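COG3291: FOG: PKD repeat (Clostridium thermocellum, PDB 1WMX) is the family 30 carbohydrate-binding module of CelJ, a much longer multidomain protein that is probably a cellulase acting in the breakdown of cellulose. Local coordinates at residues T57-S61 against G62-S66; V119-I123 against S124-T128; N148-P152 against S153-C157. All coordinates share one frame; numbering follows the deposited sequence.

Interaction 1. Residues T57-S61 against G62-S66; sequences TTVQS and GWWIS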
loop_
_atom_site.group_PDB
_atom_site.type_symbol
_atom_site.label_atom_id
_atom_site.label_comp_id
_atom_site.label_asym_id
_atom_site.label_seq_id
_atom_site.Cartn_x
_atom_site.Cartn_y
_atom_site.Cartn_z
ATOM N N THR B 57 -17.059 7.747 13.032
ATOM C CA THR B 57 -17.091 9.196 12.881
ATOM C C THR B 57 -16.563 9.564 11.510
ATOM O O THR B 57 -15.928 8.732 10.856
ATOM C CB THR B 57 -16.248 9.893 13.960
ATOM O OG1 THR B 57 -14.907 9.393 13.920
ATOM C CG2 THR B 57 -16.830 9.636 15.329
ATOM N N THR B 58 -16.829 10.784 11.051
ATOM C CA THR B 58 -16.310 11.147 9.736
ATOM C C THR B 58 -14.782 11.013 9.781
ATOM O O THR B 58 -14.116 11.507 10.688
ATOM C CB THR B 58 -16.752 12.566 9.277
ATOM O OG1 THR B 58 -15.667 13.205 8.599
ATOM C CG2 THR B 58 -17.217 13.399 10.439
ATOM N N VAL B 59 -14.249 10.357 8.838
ATOM C CA VAL B 59 -12.817 10.031 8.737
ATOM C C VAL B 59 -12.001 11.221 8.234
ATOM O O VAL B 59 -11.950 11.504 7.039
ATOM C CB VAL B 59 -12.573 8.904 7.722
ATOM C CG1 VAL B 59 -11.092 8.539 7.589
ATOM C CG2 VAL B 59 -13.289 7.599 8.059
ATOM N N GLN B 60 -11.347 11.936 9.121
ATOM C CA GLN B 60 -10.508 13.065 8.671
ATOM C C GLN B 60 -9.157 13.036 9.360
ATOM O O GLN B 60 -8.342 13.951 9.184
ATOM C CB GLN B 60 -11.161 14.425 8.942
ATOM C CG GLN B 60 -11.521 14.694 10.397
ATOM C CD GLN B 60 -12.276 16.018 10.549
ATOM O OE1 GLN B 60 -11.908 17.009 9.915
ATOM N NE2 GLN B 60 -13.322 16.099 11.347
ATOM N N SER B 61 -8.716 11.753 9.483
ATOM C CA SER B 61 -7.330 11.490 9.809
ATOM C C SER B 61 -6.671 11.221 8.475
ATOM O O SER B 61 -5.438 11.214 8.357
ATOM C CB SER B 61 -7.226 10.285 10.754
ATOM O OG SER B 61 -7.428 9.080 10.035
ATOM N N GLY B 62 -7.576 11.017 7.526
ATOM C CA GLY B 62 -7.253 10.737 6.130
ATOM C C GLY B 62 -7.476 9.259 5.832
ATOM O O GLY B 62 -7.370 8.820 4.679
ATOM N N TRP B 63 -7.543 8.331 6.794
ATOM C CA TRP B 63 -7.429 6.914 6.457
ATOM C C TRP B 63 -7.867 5.909 7.523
ATOM O O TRP B 63 -8.000 6.232 8.707
ATOM C CB TRP B 63 -5.975 6.587 6.093
ATOM C CG TRP B 63 -5.083 6.625 7.291
ATOM C CD1 TRP B 63 -4.578 7.736 7.909
ATOM C CD2 TRP B 63 -4.672 5.506 8.086
ATOM N NE1 TRP B 63 -3.881 7.379 9.039
ATOM C CE2 TRP B 63 -3.924 6.015 9.173
ATOM C CE3 TRP B 63 -4.867 4.123 7.987
ATOM C CZ2 TRP B 63 -3.366 5.188 10.158
ATOM C CZ3 TRP B 63 -4.312 3.301 8.968
ATOM C CH2 TRP B 63 -3.571 3.837 10.038
ATOM N N TRP B 64 -8.090 4.681 7.062
ATOM C CA TRP B 64 -8.440 3.548 7.909
ATOM C C TRP B 64 -8.266 2.321 7.037
ATOM O O TRP B 64 -8.538 2.354 5.835
ATOM C CB TRP B 64 -9.872 3.627 8.453
ATOM C CG TRP B 64 -10.968 3.620 7.438
ATOM C CD1 TRP B 64 -11.692 4.697 7.014
ATOM C CD2 TRP B 64 -11.494 2.484 6.741
ATOM N NE1 TRP B 64 -12.637 4.303 6.103
ATOM C CE2 TRP B 64 -12.540 2.950 5.913
ATOM C CE3 TRP B 64 -11.184 1.117 6.736
ATOM C CZ2 TRP B 64 -13.283 2.099 5.083
ATOM C CZ3 TRP B 64 -11.922 0.270 5.913
ATOM C CH2 TRP B 64 -12.960 0.767 5.096
ATOM N N ILE B 65 -7.796 1.240 7.642
ATOM C CA ILE B 65 -7.561 0.016 6.905
ATOM C C ILE B 65 -7.888 -1.201 7.754
ATOM O O ILE B 65 -7.820 -1.150 8.974
ATOM C CB ILE B 65 -6.091 -0.062 6.480
ATOM C CG1 ILE B 65 -5.874 -1.239 5.538
ATOM C CG2 ILE B 65 -5.205 -0.198 7.718
ATOM C CD1 ILE B 65 -4.465 -1.308 4.986
ATOM N N SER B 66 -8.268 -2.292 7.100
ATOM C CA SER B 66 -8.545 -3.533 7.804
ATOM C C SER B 66 -7.844 -4.666 7.073
ATOM O O SER B 66 -8.122 -4.905 5.898
ATOM C CB SER B 66 -10.043 -3.820 7.860
ATOM O OG SER B 66 -10.278 -5.046 8.538
#

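Interaction 2. Residues V119-I123 against S124-T128; sequences VTTVI and SNYVT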
loop_
_atom_site.group_PDB
_atom_site.type_symbol
_atom_site.label_atom_id
_atom_site.label_comp_id
_atom_site.label_asym_id
_atom_site.label_seq_id
_atom_site.Cartn_x
_atom_site.Cartn_y
_atom_site.Cartn_z
ATOM N N VAL B 119 -3.646 -5.225 -4.474
ATOM C CA VAL B 119 -4.493 -5.153 -5.681
ATOM C C VAL B 119 -5.853 -4.791 -5.137
ATOM O O VAL B 119 -6.353 -5.446 -4.217
ATOM C CB VAL B 119 -4.533 -6.480 -6.452
ATOM C CG1 VAL B 119 -3.187 -6.792 -7.108
ATOM C CG2 VAL B 119 -4.907 -7.661 -5.551
ATOM N N THR B 120 -6.457 -3.751 -5.687
ATOM C CA THR B 120 -7.745 -3.289 -5.148
ATOM C C THR B 120 -8.790 -2.886 -6.188
ATOM O O THR B 120 -8.516 -2.754 -7.375
ATOM C CB THR B 120 -7.498 -2.063 -4.292
ATOM O OG1 THR B 120 -6.965 -1.017 -5.103
ATOM C CG2 THR B 120 -6.509 -2.346 -3.169
ATOM N N THR B 121 -9.985 -2.699 -5.666
ATOM C CA THR B 121 -11.163 -2.272 -6.429
ATOM C C THR B 121 -12.184 -1.779 -5.416
ATOM O O THR B 121 -12.019 -1.970 -4.209
ATOM C CB THR B 121 -11.737 -3.439 -7.251
ATOM O OG1 THR B 121 -12.904 -3.007 -7.952
ATOM C CG2 THR B 121 -12.124 -4.631 -6.381
ATOM N N VAL B 122 -13.230 -1.135 -5.886
ATOM C CA VAL B 122 -14.275 -0.651 -4.972
ATOM C C VAL B 122 -15.387 -1.681 -4.970
ATOM O O VAL B 122 -15.741 -2.246 -6.008
ATOM C CB VAL B 122 -14.792 0.708 -5.411
ATOM C CG1 VAL B 122 -13.677 1.753 -5.385
ATOM C CG2 VAL B 122 -15.377 0.673 -6.823
ATOM N N ILE B 123 -15.935 -1.928 -3.805
ATOM C CA ILE B 123 -16.976 -2.939 -3.671
ATOM C C ILE B 123 -18.243 -2.578 -4.482
ATOM O O ILE B 123 -18.987 -3.467 -4.921
ATOM C CB ILE B 123 -17.347 -3.133 -2.210
ATOM C CG1 ILE B 123 -18.290 -4.329 -2.053
ATOM C CG2 ILE B 123 -18.015 -1.892 -1.620
ATOM C CD1 ILE B 123 -18.450 -4.798 -0.619
ATOM N N SER B 124 -18.470 -1.288 -4.682
ATOM C CA SER B 124 -19.649 -0.811 -5.428
ATOM C C SER B 124 -19.671 -1.372 -6.863
ATOM O O SER B 124 -20.732 -1.463 -7.487
ATOM C CB SER B 124 -19.666 0.722 -5.490
ATOM O OG SER B 124 -18.442 1.222 -6.000
ATOM N N ASN B 125 -18.501 -1.744 -7.357
ATOM C CA ASN B 125 -18.358 -2.298 -8.711
ATOM C C ASN B 125 -18.907 -3.712 -8.809
ATOM O O ASN B 125 -19.011 -4.277 -9.900
ATOM C CB ASN B 125 -16.887 -2.361 -9.121
ATOM C CG ASN B 125 -16.347 -1.005 -9.500
ATOM O OD1 ASN B 125 -15.150 -0.873 -9.772
ATOM N ND2 ASN B 125 -17.183 0.012 -9.527
ATOM N N TYR B 126 -19.263 -4.291 -7.678
ATOM C CA TYR B 126 -19.763 -5.663 -7.696
ATOM C C TYR B 126 -21.069 -5.830 -6.922
ATOM O O TYR B 126 -21.678 -6.904 -6.935
ATOM C CB TYR B 126 -18.695 -6.585 -7.117
ATOM C CG TYR B 126 -17.469 -6.641 -8.023
ATOM C CD1 TYR B 126 -17.477 -7.451 -9.162
ATOM C CD2 TYR B 126 -16.338 -5.880 -7.727
ATOM C CE1 TYR B 126 -16.363 -7.495 -10.003
ATOM C CE2 TYR B 126 -15.223 -5.921 -8.567
ATOM C CZ TYR B 126 -15.235 -6.731 -9.707
ATOM O OH TYR B 126 -14.148 -6.776 -10.532
ATOM N N VAL B 127 -21.495 -4.776 -6.264
ATOM C CA VAL B 127 -22.742 -4.814 -5.502
ATOM C C VAL B 127 -23.163 -3.405 -5.119
ATOM O O VAL B 127 -22.359 -2.473 -5.142
ATOM C CB VAL B 127 -22.560 -5.633 -4.216
ATOM C CG1 VAL B 127 -21.596 -4.951 -3.240
ATOM C CG2 VAL B 127 -23.889 -5.842 -3.482
ATOM N N THR B 128 -24.426 -3.285 -4.791
ATOM C CA THR B 128 -25.011 -2.032 -4.317
ATOM C C THR B 128 -25.603 -2.379 -2.968
ATOM O O THR B 128 -26.745 -2.831 -2.876
ATOM C CB THR B 128 -26.100 -1.503 -5.266
ATOM O OG1 THR B 128 -25.542 -1.203 -6.548
ATOM C CG2 THR B 128 -26.752 -0.226 -4.718
#

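Interaction 3. Residues N148-P152 against S153-C157; sequences NGFDP and SSVTC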
loop_
_atom_site.group_PDB
_atom_site.type_symbol
_atom_site.label_atom_id
_atom_site.label_comp_id
_atom_site.label_asym_id
_atom_site.label_seq_id
_atom_site.Cartn_x
_atom_site.Cartn_y
_atom_site.Cartn_z
ATOM N N ASN B 148 2.078 -5.209 -12.669
ATOM C CA ASN B 148 2.581 -4.149 -11.819
ATOM C C ASN B 148 3.201 -4.694 -10.508
ATOM O O ASN B 148 3.334 -3.960 -9.515
ATOM C CB ASN B 148 1.481 -3.168 -11.506
ATOM C CG ASN B 148 1.043 -2.439 -12.773
ATOM O OD1 ASN B 148 0.003 -1.795 -12.788
ATOM N ND2 ASN B 148 1.796 -2.509 -13.861
ATOM N N GLY B 149 3.574 -5.995 -10.502
ATOM C CA GLY B 149 4.304 -6.574 -9.330
ATOM C C GLY B 149 3.559 -7.581 -8.415
ATOM O O GLY B 149 4.173 -8.478 -7.831
ATOM N N PHE B 150 2.266 -7.463 -8.256
ATOM C CA PHE B 150 1.528 -8.380 -7.345
ATOM C C PHE B 150 1.840 -9.854 -7.661
ATOM O O PHE B 150 1.884 -10.269 -8.825
ATOM C CB PHE B 150 0.030 -8.160 -7.468
ATOM C CG PHE B 150 -0.769 -8.891 -6.392
ATOM C CD1 PHE B 150 -0.742 -8.441 -5.065
ATOM C CD2 PHE B 150 -1.525 -10.011 -6.737
ATOM C CE1 PHE B 150 -1.480 -9.116 -4.084
ATOM C CE2 PHE B 150 -2.262 -10.686 -5.757
ATOM C CZ PHE B 150 -2.240 -10.238 -4.431
ATOM N N ASP B 151 2.049 -10.657 -6.587
ATOM C CA ASP B 151 2.360 -12.076 -6.719
ATOM C C ASP B 151 1.295 -12.945 -6.044
ATOM O O ASP B 151 1.357 -13.207 -4.839
ATOM C CB ASP B 151 3.736 -12.362 -6.108
ATOM C CG ASP B 151 4.118 -13.834 -6.181
ATOM O OD1 ASP B 151 3.363 -14.609 -6.803
ATOM O OD2 ASP B 151 5.177 -14.212 -5.620
ATOM N N PRO B 152 0.298 -13.409 -6.819
ATOM C CA PRO B 152 -0.773 -14.247 -6.264
ATOM C C PRO B 152 -0.337 -15.533 -5.560
ATOM O O PRO B 152 -1.140 -16.177 -4.883
ATOM C CB PRO B 152 -1.686 -14.496 -7.474
ATOM C CG PRO B 152 -0.765 -14.305 -8.653
ATOM C CD PRO B 152 0.053 -13.121 -8.242
ATOM N N SER B 153 0.927 -15.907 -5.700
ATOM C CA SER B 153 1.412 -17.103 -5.027
ATOM C C SER B 153 1.888 -16.749 -3.612
ATOM O O SER B 153 2.221 -17.637 -2.828
ATOM C CB SER B 153 2.580 -17.725 -5.804
ATOM O OG SER B 153 3.750 -16.922 -5.679
ATOM N N SER B 154 1.926 -15.455 -3.291
ATOM C CA SER B 154 2.392 -15.000 -1.972
ATOM C C SER B 154 1.433 -14.061 -1.239
ATOM O O SER B 154 1.866 -13.079 -0.638
ATOM C CB SER B 154 3.735 -14.288 -2.110
ATOM O OG SER B 154 4.668 -15.073 -2.823
ATOM N N VAL B 155 0.144 -14.377 -1.271
ATOM C CA VAL B 155 -0.880 -13.551 -0.641
ATOM C C VAL B 155 -0.975 -13.725 0.873
ATOM O O VAL B 155 -1.003 -14.857 1.382
ATOM C CB VAL B 155 -2.268 -13.850 -1.253
ATOM C CG1 VAL B 155 -3.330 -12.969 -0.606
ATOM C CG2 VAL B 155 -2.222 -13.648 -2.765
ATOM N N THR B 156 -1.044 -12.603 1.592
ATOM C CA THR B 156 -1.153 -12.668 3.051
ATOM C C THR B 156 -2.502 -12.245 3.595
ATOM O O THR B 156 -3.019 -12.880 4.501
ATOM C CB THR B 156 -0.103 -11.776 3.777
ATOM O OG1 THR B 156 -0.279 -10.409 3.382
ATOM C CG2 THR B 156 1.307 -12.245 3.474
ATOM N N CYS B 157 -3.083 -11.174 2.947
ATOM C CA CYS B 157 -4.317 -10.691 3.550
ATOM C C CYS B 157 -5.283 -10.153 2.534
ATOM O O CYS B 157 -4.953 -9.880 1.388
ATOM C CB CYS B 157 -4.088 -9.491 4.508
ATOM S SG CYS B 157 -2.681 -9.689 5.698
#

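Interaction 1. Residues T57-S61 against G62-S66
Ser61 OG accepts a hydrogen bond from Trp63 N two residues on; at 3.3 Å it is weak, although nearly straight, with an N-H...O angle of 166°. The hydroxyl can meet this amide because it sits between the backbone N and the carbonyl carbon of its own residue (chi1 76°). Between the two partners the backbone bends at Gly62, whose positive phi of 105° is a conformation that glycine takes readily. The carbonyl of Ser61 lies at the edge of the Trp63 indole, close to its plane, with Ser61 O 3.6 Å from Trp63 CD1. Val59 packs against the residues after the bend. Its CG1 approaches Trp63 N at 3.6 Å, while CG2 reaches Trp64 CD1 at 3.5 Å, so both methyls meet the pyrrole edge of the second indole or the backbone just before it, and the valine and Trp64 side chains cross at about a right angle. The two tryptophans are unequally buried. Trp63 is partly exposed and packs on Asn147 of the second subunit, whereas Trp64 is buried against Leu53 and Val55 of strand 48-55 and Phe160 of strand 155-161. The bend thus leads out of strand 48-55, in one sheet, into strand 64-69, which runs between strands 21-25 and 155-161 of the other.

Interaction 2. Residues V119-I123 against S124-T128
Ile123 O and Val122 O carry the turn through two successive backbone bonds. Tyr126 N reaches Ile123 O at 2.9 Å with an N-H...O angle of 160°, and Asn125 N reaches Val122 O at 3.1 Å. Ile123 O has a second, weak donor in Val127 N. Round this backbone the side chains pack closely. Val122 CG2 is held between the backbone N and the carbonyl carbon of its residue, pointing at the turn, where it is 3.2 Å from Ser124 OG and 3.3 Å from Asn125 CG; the amide oxygen and nitrogen of Asn125 are just as near, so the methyl meets the whole carboxamide. Ile123, which is buried, and Val127 lie side by side and point the same way, their CG1 atoms 3.6 Å apart. Thr121 OG1 approaches the edge of the Tyr126 ring, 3.8 Å from CE2, and the two side chains cross at about a right angle. The phenol end turns to a different partner, Asp142 of helix 140-143, whose OD1 is hydrogen-bonded to Tyr126 OH, and Ser124 N is bonded to Asp99 OD1. Two overlapping i to i+3 bonds, with residues 123 to 125 all near helical backbone angles, make a single turn of 3-10 helix, here ending strand 118-122, the outermost strand of the five-stranded sheet within this chain, and starting the loop that leads to strand 134-139.

Interaction 3. Residues N148-P152 against S153-C157
Phe150 and Val155 form the buried side of this turn: the ring's CZ lies 3.8 Å from Val155 CG2, the two side chains crossing obliquely, and Phe104 of strand 101-106 packs on both. The same methyl stands 3.5 Å from Pro152 O. The other, partly exposed side is polar. Asp151, its CG anti to the backbone N (chi1 179°), places its carboxylate beside Ser153 and Ser154. OD1 is gripped twice from one face of its plane: by Ser153 OG at 2.6 Å, on the syn side, and by Ser153 N at 3.0 Å, from well above that plane. Asp151 OD2 takes Ser154 OG at 3.0 Å, also from above. The bond from Ser153 N makes an Asx turn, and Ser154 N, 2.8 Å from Asp151 O, adds a beta turn over the same residues, leading into strand 155-161. There Thr156 and Cys157 both face Arg105 in a classic beta bulge. Asp151 N is hydrogen-bonded to Asp106 OD1. Farther back, the exposed Asn148 is poorly ordered and makes a weak hydrogen bond to Ser61 O of the second subunit.

All three contacts lie at ends of strands of one five-stranded antiparallel sheet, and they follow one another along the chain. Interactions 2 and 3 touch: Val119 CG1 of strand 118-122 meets Phe150 CG at 3.3 Å, although the centres of the two interactions are 19 Å apart. Interaction 1 stands clear of both within the chain, its nearest atoms about 8 Å from interaction 2 and about 6 Å from interaction 3, even though strands 64-69 and 155-161 are sheet neighbours. Across the assembly the relation changes, since Asn148 of interaction 3 packs on Trp63 of the second subunit, the residue that belongs to interaction 1 there.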